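Local coordinates for methyltransferase domain-containing protein (Pyrococcus horikoshii, PDB 1VE3) that binds S-adenosylmethionine and probably acts as a methyltransferase, although its substrate is not known, at residues D111-F116 and M140-L145; R174-E179 and V189-W194. One frame throughout, in Å; residues are numbered along the deposited sequence.

Contact 1: residues D111-F116 and M140-L145. With SAM (S-adenosylmethionine), chain C.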
loop_
_atom_site.group_PDB
_atom_site.type_symbol
_atom_site.label_atom_id
_atom_site.label_comp_id
_atom_site.label_asym_id
_atom_site.label_seq_id
_atom_site.Cartn_x
_atom_site.Cartn_y
_atom_site.Cartn_z
ATOM N N ASP A 111 -10.658 -10.845 -2.606
ATOM C CA ASP A 111 -9.502 -11.600 -3.100
ATOM C C ASP A 111 -9.368 -12.998 -2.499
ATOM O O ASP A 111 -8.300 -13.339 -1.999
ATOM C CB ASP A 111 -8.198 -10.841 -2.793
ATOM C CG ASP A 111 -8.016 -9.585 -3.631
ATOM O OD1 ASP A 111 -8.140 -9.672 -4.872
ATOM O OD2 ASP A 111 -7.722 -8.508 -3.048
ATOM N N SER A 112 -10.410 -13.819 -2.553
ATOM C CA SER A 112 -10.296 -15.147 -1.951
ATOM C C SER A 112 -10.763 -16.345 -2.765
ATOM O O SER A 112 -10.536 -17.481 -2.352
ATOM C CB SER A 112 -11.032 -15.178 -0.604
ATOM O OG SER A 112 -10.509 -14.216 0.289
ATOM N N ILE A 113 -11.400 -16.110 -3.909
ATOM C CA ILE A 113 -11.918 -17.207 -4.708
ATOM C C ILE A 113 -10.909 -18.239 -5.204
ATOM O O ILE A 113 -11.300 -19.374 -5.481
ATOM C CB ILE A 113 -12.737 -16.704 -5.923
ATOM C CG1 ILE A 113 -11.874 -15.821 -6.819
ATOM C CG2 ILE A 113 -13.979 -15.963 -5.442
ATOM C CD1 ILE A 113 -12.574 -15.428 -8.118
ATOM N N VAL A 114 -9.627 -17.877 -5.314
ATOM C CA VAL A 114 -8.638 -18.853 -5.781
ATOM C C VAL A 114 -8.607 -20.059 -4.863
ATOM O O VAL A 114 -8.111 -21.113 -5.236
ATOM C CB VAL A 114 -7.184 -18.270 -5.875
ATOM C CG1 VAL A 114 -7.131 -17.168 -6.922
ATOM C CG2 VAL A 114 -6.712 -17.747 -4.516
ATOM N N HIS A 115 -9.157 -19.901 -3.662
ATOM C CA HIS A 115 -9.189 -20.972 -2.669
ATOM C C HIS A 115 -10.373 -21.922 -2.811
ATOM O O HIS A 115 -10.426 -22.948 -2.141
ATOM C CB HIS A 115 -9.231 -20.379 -1.258
ATOM C CG HIS A 115 -7.908 -19.893 -0.758
ATOM N ND1 HIS A 115 -6.971 -20.734 -0.198
ATOM C CD2 HIS A 115 -7.360 -18.655 -0.743
ATOM C CE1 HIS A 115 -5.902 -20.035 0.142
ATOM N NE2 HIS A 115 -6.112 -18.771 -0.178
ATOM N N PHE A 116 -11.316 -21.598 -3.685
ATOM C CA PHE A 116 -12.493 -22.440 -3.811
ATOM C C PHE A 116 -12.751 -23.034 -5.196
ATOM O O PHE A 116 -12.740 -22.327 -6.204
ATOM C CB PHE A 116 -13.729 -21.639 -3.381
ATOM C CG PHE A 116 -13.631 -21.053 -1.993
ATOM C CD1 PHE A 116 -14.215 -21.695 -0.901
ATOM C CD2 PHE A 116 -12.945 -19.862 -1.777
ATOM C CE1 PHE A 116 -14.115 -21.153 0.389
ATOM C CE2 PHE A 116 -12.841 -19.315 -0.494
ATOM C CZ PHE A 116 -13.427 -19.962 0.591
HETATM N N MSE A 140 -18.477 -8.590 -3.071
HETATM C CA MSE A 140 -17.233 -9.305 -3.304
HETATM C C MSE A 140 -16.351 -8.688 -4.389
HETATM O O MSE A 140 -16.822 -8.028 -5.317
HETATM C CB MSE A 140 -17.495 -10.806 -3.584
HETATM C CG MSE A 140 -17.811 -11.236 -5.014
HETATM SE SE MSE A 140 -17.677 -13.215 -5.242
HETATM C CE MSE A 140 -15.894 -13.305 -5.937
ATOM N N TYR A 141 -15.051 -8.879 -4.227
ATOM C CA TYR A 141 -14.074 -8.370 -5.169
ATOM C C TYR A 141 -13.246 -9.565 -5.589
ATOM O O TYR A 141 -12.753 -10.317 -4.745
ATOM C CB TYR A 141 -13.175 -7.324 -4.509
ATOM C CG TYR A 141 -11.997 -6.929 -5.372
ATOM C CD1 TYR A 141 -12.152 -6.057 -6.452
ATOM C CD2 TYR A 141 -10.731 -7.446 -5.121
ATOM C CE1 TYR A 141 -11.064 -5.715 -7.257
ATOM C CE2 TYR A 141 -9.643 -7.111 -5.917
ATOM C CZ TYR A 141 -9.812 -6.250 -6.979
ATOM O OH TYR A 141 -8.724 -5.941 -7.771
ATOM N N PHE A 142 -13.112 -9.758 -6.892
ATOM C CA PHE A 142 -12.342 -10.885 -7.387
ATOM C C PHE A 142 -11.669 -10.526 -8.689
ATOM O O PHE A 142 -12.001 -9.524 -9.330
ATOM C CB PHE A 142 -13.235 -12.121 -7.595
ATOM C CG PHE A 142 -14.258 -11.963 -8.692
ATOM C CD1 PHE A 142 -15.412 -11.206 -8.488
ATOM C CD2 PHE A 142 -14.055 -12.548 -9.936
ATOM C CE1 PHE A 142 -16.348 -11.032 -9.512
ATOM C CE2 PHE A 142 -14.981 -12.379 -10.963
ATOM C CZ PHE A 142 -16.130 -11.619 -10.752
ATOM N N THR A 143 -10.720 -11.361 -9.080
ATOM C CA THR A 143 -9.988 -11.141 -10.307
ATOM C C THR A 143 -10.328 -12.252 -11.287
ATOM O O THR A 143 -10.355 -13.425 -10.920
ATOM C CB THR A 143 -8.468 -11.123 -10.030
ATOM O OG1 THR A 143 -8.178 -10.039 -9.141
ATOM C CG2 THR A 143 -7.672 -10.945 -11.318
ATOM N N ASP A 144 -10.616 -11.870 -12.527
ATOM C CA ASP A 144 -10.924 -12.845 -13.556
ATOM C C ASP A 144 -9.575 -13.454 -13.928
ATOM O O ASP A 144 -8.903 -13.001 -14.861
ATOM C CB ASP A 144 -11.554 -12.161 -14.771
ATOM C CG ASP A 144 -12.021 -13.154 -15.827
ATOM O OD1 ASP A 144 -11.273 -14.110 -16.117
ATOM O OD2 ASP A 144 -13.131 -12.970 -16.376
ATOM N N LEU A 145 -9.175 -14.470 -13.173
ATOM C CA LEU A 145 -7.841 -14.930 -13.520
ATOM C C LEU A 145 -7.869 -15.762 -14.797
ATOM O O LEU A 145 -6.868 -15.930 -15.482
ATOM C CB LEU A 145 -7.310 -15.773 -12.360
ATOM C CG LEU A 145 -5.817 -16.082 -12.494
ATOM C CD1 LEU A 145 -5.194 -15.422 -13.727
ATOM C CD2 LEU A 145 -5.001 -15.603 -11.294
HETATM N N SAM C . -10.052 -10.981 2.570
HETATM C CA SAM C . -8.576 -11.082 2.756
HETATM C C SAM C . -7.921 -9.765 2.347
HETATM O O SAM C . -6.969 -9.350 3.021
HETATM O OXT SAM C . -8.420 -9.202 1.324
HETATM C CB SAM C . -8.074 -12.179 1.873
HETATM C CG SAM C . -6.833 -12.772 2.327
HETATM S SD SAM C . -6.192 -14.118 1.254
HETATM C CE SAM C . -5.898 -13.421 -0.246
HETATM C "C5'" SAM C . -7.499 -15.354 1.233
HETATM C "C4'" SAM C . -7.938 -15.993 2.650
HETATM O "O4'" SAM C . -9.018 -16.965 2.427
HETATM C "C3'" SAM C . -6.858 -16.844 3.299
HETATM O "O3'" SAM C . -6.585 -15.951 4.490
HETATM C "C2'" SAM C . -7.441 -18.098 3.854
HETATM O "O2'" SAM C . -7.120 -18.625 5.104
HETATM C "C1'" SAM C . -8.960 -17.828 3.543
HETATM N N9 SAM C . -9.714 -19.063 3.292
HETATM C C8 SAM C . -9.503 -20.133 2.423
HETATM N N7 SAM C . -10.424 -21.063 2.496
HETATM C C5 SAM C . -11.285 -20.609 3.446
HETATM C C6 SAM C . -12.522 -21.127 4.032
HETATM N N6 SAM C . -13.060 -22.300 3.658
HETATM N N1 SAM C . -13.184 -20.379 5.029
HETATM C C2 SAM C . -12.665 -19.177 5.439
HETATM N N3 SAM C . -11.524 -18.606 4.961
HETATM C C4 SAM C . -10.869 -19.366 3.960
HETATM O O HOH W 1 -12.950 -13.149 -3.222
#
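Asp111 and Tyr141 lie side by side and point the same way, with the carboxylate plane turned 89° from the ring plane. The carboxylate meets the ring at its edge, near the ring plane, where OD1 of Asp111 comes 3.1 Å from CE2 of Tyr141. The backbones join as well: Asp111 N donates to Tyr141 O over 3.0 Å, a bent bond with 144° at the hydrogen. The same carbonyl also accepts from a water that in turn takes the N-H of Ser112, 2.7 Å from Ser112 N to the water oxygen, so two successive amides of the loop are tied to one strand oxygen. OD2 of Asp111 forms a salt bridge with Arg24, a residue that binds S-adenosylmethionine.

Ile113 carries the apolar half. Its CG1 sits between the backbone N and the carbonyl carbon (chi1 59°), and CD1 beyond it reaches CB of Phe142 at 3.4 Å. The other branch, CG2, meets the methyl CE of selenomethionine Met140 at 3.3 Å, tighter than usual carbon contact, the two side chains crossing at about a right angle.

On the cofactor side, SAM C8 lies over one face of the His115 ring, offset toward its rim, 3.6 Å from His115 CG. Asp111, Ser112, His115 and Phe116 all line the cofactor pocket of this Rossmann-like methyltransferase fold. The loop follows strand 104-110 and leads into helix 118-131, while strand 136-143 runs between strands 104-110 and 219-226, and helix 196-203 packs against Met140 and Phe142.

Contact 2: residues R174-E179 and V189-W194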
loop_
_atom_site.group_PDB
_atom_site.type_symbol
_atom_site.label_atom_id
_atom_site.label_comp_id
_atom_site.label_asym_id
_atom_site.label_seq_id
_atom_site.Cartn_x
_atom_site.Cartn_y
_atom_site.Cartn_z
ATOM N N ARG A 174 -9.836 -26.350 -14.405
ATOM C CA ARG A 174 -10.069 -24.989 -13.943
ATOM C C ARG A 174 -9.074 -24.603 -12.842
ATOM O O ARG A 174 -9.444 -23.972 -11.852
ATOM C CB ARG A 174 -11.498 -24.856 -13.411
ATOM C CG ARG A 174 -12.578 -25.297 -14.383
ATOM C CD ARG A 174 -13.940 -25.242 -13.712
ATOM N NE ARG A 174 -14.268 -23.886 -13.280
ATOM C CZ ARG A 174 -14.874 -22.979 -14.041
ATOM N NH1 ARG A 174 -15.236 -23.275 -15.284
ATOM N NH2 ARG A 174 -15.110 -21.767 -13.561
ATOM N N THR A 175 -7.817 -24.997 -13.009
ATOM C CA THR A 175 -6.782 -24.674 -12.031
ATOM C C THR A 175 -5.504 -24.303 -12.759
ATOM O O THR A 175 -5.386 -24.507 -13.967
ATOM C CB THR A 175 -6.455 -25.865 -11.099
ATOM O OG1 THR A 175 -5.829 -26.905 -11.860
ATOM C CG2 THR A 175 -7.723 -26.409 -10.437
ATOM N N VAL A 176 -4.541 -23.767 -12.021
ATOM C CA VAL A 176 -3.274 -23.378 -12.619
ATOM C C VAL A 176 -2.159 -23.390 -11.583
ATOM O O VAL A 176 -2.369 -23.046 -10.415
ATOM C CB VAL A 176 -3.358 -21.962 -13.242
ATOM C CG1 VAL A 176 -3.584 -20.930 -12.157
ATOM C CG2 VAL A 176 -2.086 -21.651 -14.009
ATOM N N VAL A 177 -0.975 -23.799 -12.026
ATOM C CA VAL A 177 0.199 -23.850 -11.175
ATOM C C VAL A 177 1.130 -22.719 -11.580
ATOM O O VAL A 177 1.512 -22.612 -12.744
ATOM C CB VAL A 177 0.963 -25.180 -11.342
ATOM C CG1 VAL A 177 2.181 -25.194 -10.435
ATOM C CG2 VAL A 177 0.053 -26.349 -11.024
ATOM N N ILE A 178 1.471 -21.864 -10.623
ATOM C CA ILE A 178 2.383 -20.758 -10.880
ATOM C C ILE A 178 3.629 -20.966 -10.028
ATOM O O ILE A 178 3.540 -21.132 -8.813
ATOM C CB ILE A 178 1.760 -19.391 -10.514
ATOM C CG1 ILE A 178 0.595 -19.080 -11.452
ATOM C CG2 ILE A 178 2.818 -18.292 -10.610
ATOM C CD1 ILE A 178 -0.090 -17.766 -11.148
ATOM N N GLU A 179 4.786 -20.979 -10.677
ATOM C CA GLU A 179 6.050 -21.165 -9.977
ATOM C C GLU A 179 6.739 -19.817 -9.808
ATOM O O GLU A 179 6.794 -19.020 -10.745
ATOM C CB GLU A 179 6.953 -22.111 -10.769
ATOM C CG GLU A 179 8.321 -22.328 -10.149
ATOM C CD GLU A 179 9.242 -23.133 -11.047
ATOM O OE1 GLU A 179 10.407 -23.342 -10.659
ATOM O OE2 GLU A 179 8.801 -23.555 -12.139
ATOM N N VAL A 189 2.470 -22.939 -6.444
ATOM C CA VAL A 189 1.149 -22.770 -5.859
ATOM C C VAL A 189 0.104 -23.088 -6.919
ATOM O O VAL A 189 0.262 -22.709 -8.079
ATOM C CB VAL A 189 0.915 -21.316 -5.379
ATOM C CG1 VAL A 189 -0.398 -21.225 -4.615
ATOM C CG2 VAL A 189 2.074 -20.855 -4.511
ATOM N N ARG A 190 -0.946 -23.799 -6.526
ATOM C CA ARG A 190 -2.032 -24.118 -7.446
ATOM C C ARG A 190 -3.241 -23.271 -7.051
ATOM O O ARG A 190 -3.668 -23.281 -5.902
ATOM C CB ARG A 190 -2.385 -25.612 -7.391
ATOM C CG ARG A 190 -3.657 -25.958 -8.161
ATOM C CD ARG A 190 -3.870 -27.461 -8.326
ATOM N NE ARG A 190 -3.040 -28.011 -9.391
ATOM C CZ ARG A 190 -1.901 -28.666 -9.201
ATOM N NH1 ARG A 190 -1.224 -29.118 -10.250
ATOM N NH2 ARG A 190 -1.449 -28.886 -7.968
ATOM N N PHE A 191 -3.775 -22.522 -8.008
ATOM C CA PHE A 191 -4.929 -21.660 -7.766
ATOM C C PHE A 191 -6.138 -22.165 -8.533
ATOM O O PHE A 191 -5.989 -22.707 -9.627
ATOM C CB PHE A 191 -4.665 -20.237 -8.278
ATOM C CG PHE A 191 -3.552 -19.514 -7.583
ATOM C CD1 PHE A 191 -3.732 -18.987 -6.312
ATOM C CD2 PHE A 191 -2.330 -19.328 -8.222
ATOM C CE1 PHE A 191 -2.705 -18.276 -5.684
ATOM C CE2 PHE A 191 -1.297 -18.621 -7.603
ATOM C CZ PHE A 191 -1.485 -18.094 -6.333
ATOM N N ASN A 192 -7.332 -21.982 -7.970
ATOM C CA ASN A 192 -8.555 -22.345 -8.683
ATOM C C ASN A 192 -8.724 -21.159 -9.625
ATOM O O ASN A 192 -8.621 -20.011 -9.191
ATOM C CB ASN A 192 -9.756 -22.424 -7.737
ATOM C CG ASN A 192 -9.824 -23.735 -6.989
ATOM O OD1 ASN A 192 -10.063 -24.783 -7.584
ATOM N ND2 ASN A 192 -9.621 -23.685 -5.678
ATOM N N VAL A 193 -8.966 -21.424 -10.906
ATOM C CA VAL A 193 -9.115 -20.341 -11.872
ATOM C C VAL A 193 -10.579 -19.988 -12.129
ATOM O O VAL A 193 -11.377 -20.845 -12.509
ATOM C CB VAL A 193 -8.463 -20.703 -13.226
ATOM C CG1 VAL A 193 -8.412 -19.467 -14.118
ATOM C CG2 VAL A 193 -7.064 -21.277 -13.006
ATOM N N TRP A 194 -10.921 -18.722 -11.921
ATOM C CA TRP A 194 -12.285 -18.251 -12.143
ATOM C C TRP A 194 -12.372 -17.134 -13.180
ATOM O O TRP A 194 -11.476 -16.295 -13.291
ATOM C CB TRP A 194 -12.901 -17.738 -10.840
ATOM C CG TRP A 194 -13.232 -18.812 -9.865
ATOM C CD1 TRP A 194 -12.459 -19.252 -8.826
ATOM C CD2 TRP A 194 -14.433 -19.590 -9.835
ATOM N NE1 TRP A 194 -13.112 -20.256 -8.145
ATOM C CE2 TRP A 194 -14.326 -20.483 -8.746
ATOM C CE3 TRP A 194 -15.593 -19.619 -10.628
ATOM C CZ2 TRP A 194 -15.338 -21.400 -8.423
ATOM C CZ3 TRP A 194 -16.602 -20.532 -10.311
ATOM C CH2 TRP A 194 -16.465 -21.410 -9.213
HETATM O O HOH W 2 -11.187 -24.979 -9.985
HETATM O O HOH W 3 -12.728 -23.000 -10.729
HETATM O O HOH W 4 -2.989 -27.740 -11.869
#
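Val189 opens the antiparallel ladder by pairing with Ile178 as a hydrogen-bonded pair: Ile178 N gives a nearly straight bond to Val189 O (2.9 Å, 164° at the hydrogen). Arg190, on the same face as Thr175 and Val177, lays one face of its guanidinium over CG2 of Val177, with NH1 3.1 Å from that methyl. A water 3.0 Å from OG1 of Thr175 also approaches NE of Arg190, unusually closely, so its exact placing is doubtful; OG1 is also hydrogen-bonded to OE1 of Glu173. A valine in place of Thr175 would probably leave both the water and Glu173 without their hydroxyl partner. Phe191 exchanges two backbone bonds with Val176, and its CE2 touches CD1 of Ile178 at 3.8 Å. Asn192 faces Thr175 in a non-hydrogen-bonded pair, while its ND2 binds Val114 O. Val193 N then donates to Arg174 O (2.8 Å), approaching from above the carbonyl plane, and its CG2 packs 3.6 Å from CG1 of Val176. NH2 of Arg174 comes near CE3 of Trp194, but CZ stays 5.2 Å from the six-membered ring centroid, at most a weak cation-pi attraction. This beta hairpin is extended by strand 166-170 beyond 175-179, and Trp194 packs against helices 118-131 and 196-203.

Contact 1 lies about 7 Å from the chain centre and contact 2 about 17 Å, centre to centre, yet contact 1 is partly buried and contact 2 more fully so, with Arg190 exposed. Contact 1 joins a cofactor-lining loop to a strand of the seven-stranded sheet through one direct backbone bond, a bridging water and apolar packing. Contact 2 is a hairpin ladder of four backbone bonds with a fifth just past the strands, burying 594 Å² against 300 Å², in a separate three-stranded sheet. The two touch directly: Trp194 NE1 lies 2.9 Å from Phe116 O, and Asn192 N 3.0 Å from Val114 O, both probable hydrogen bonds, so the end of 189-194 abuts the 111-116 loop.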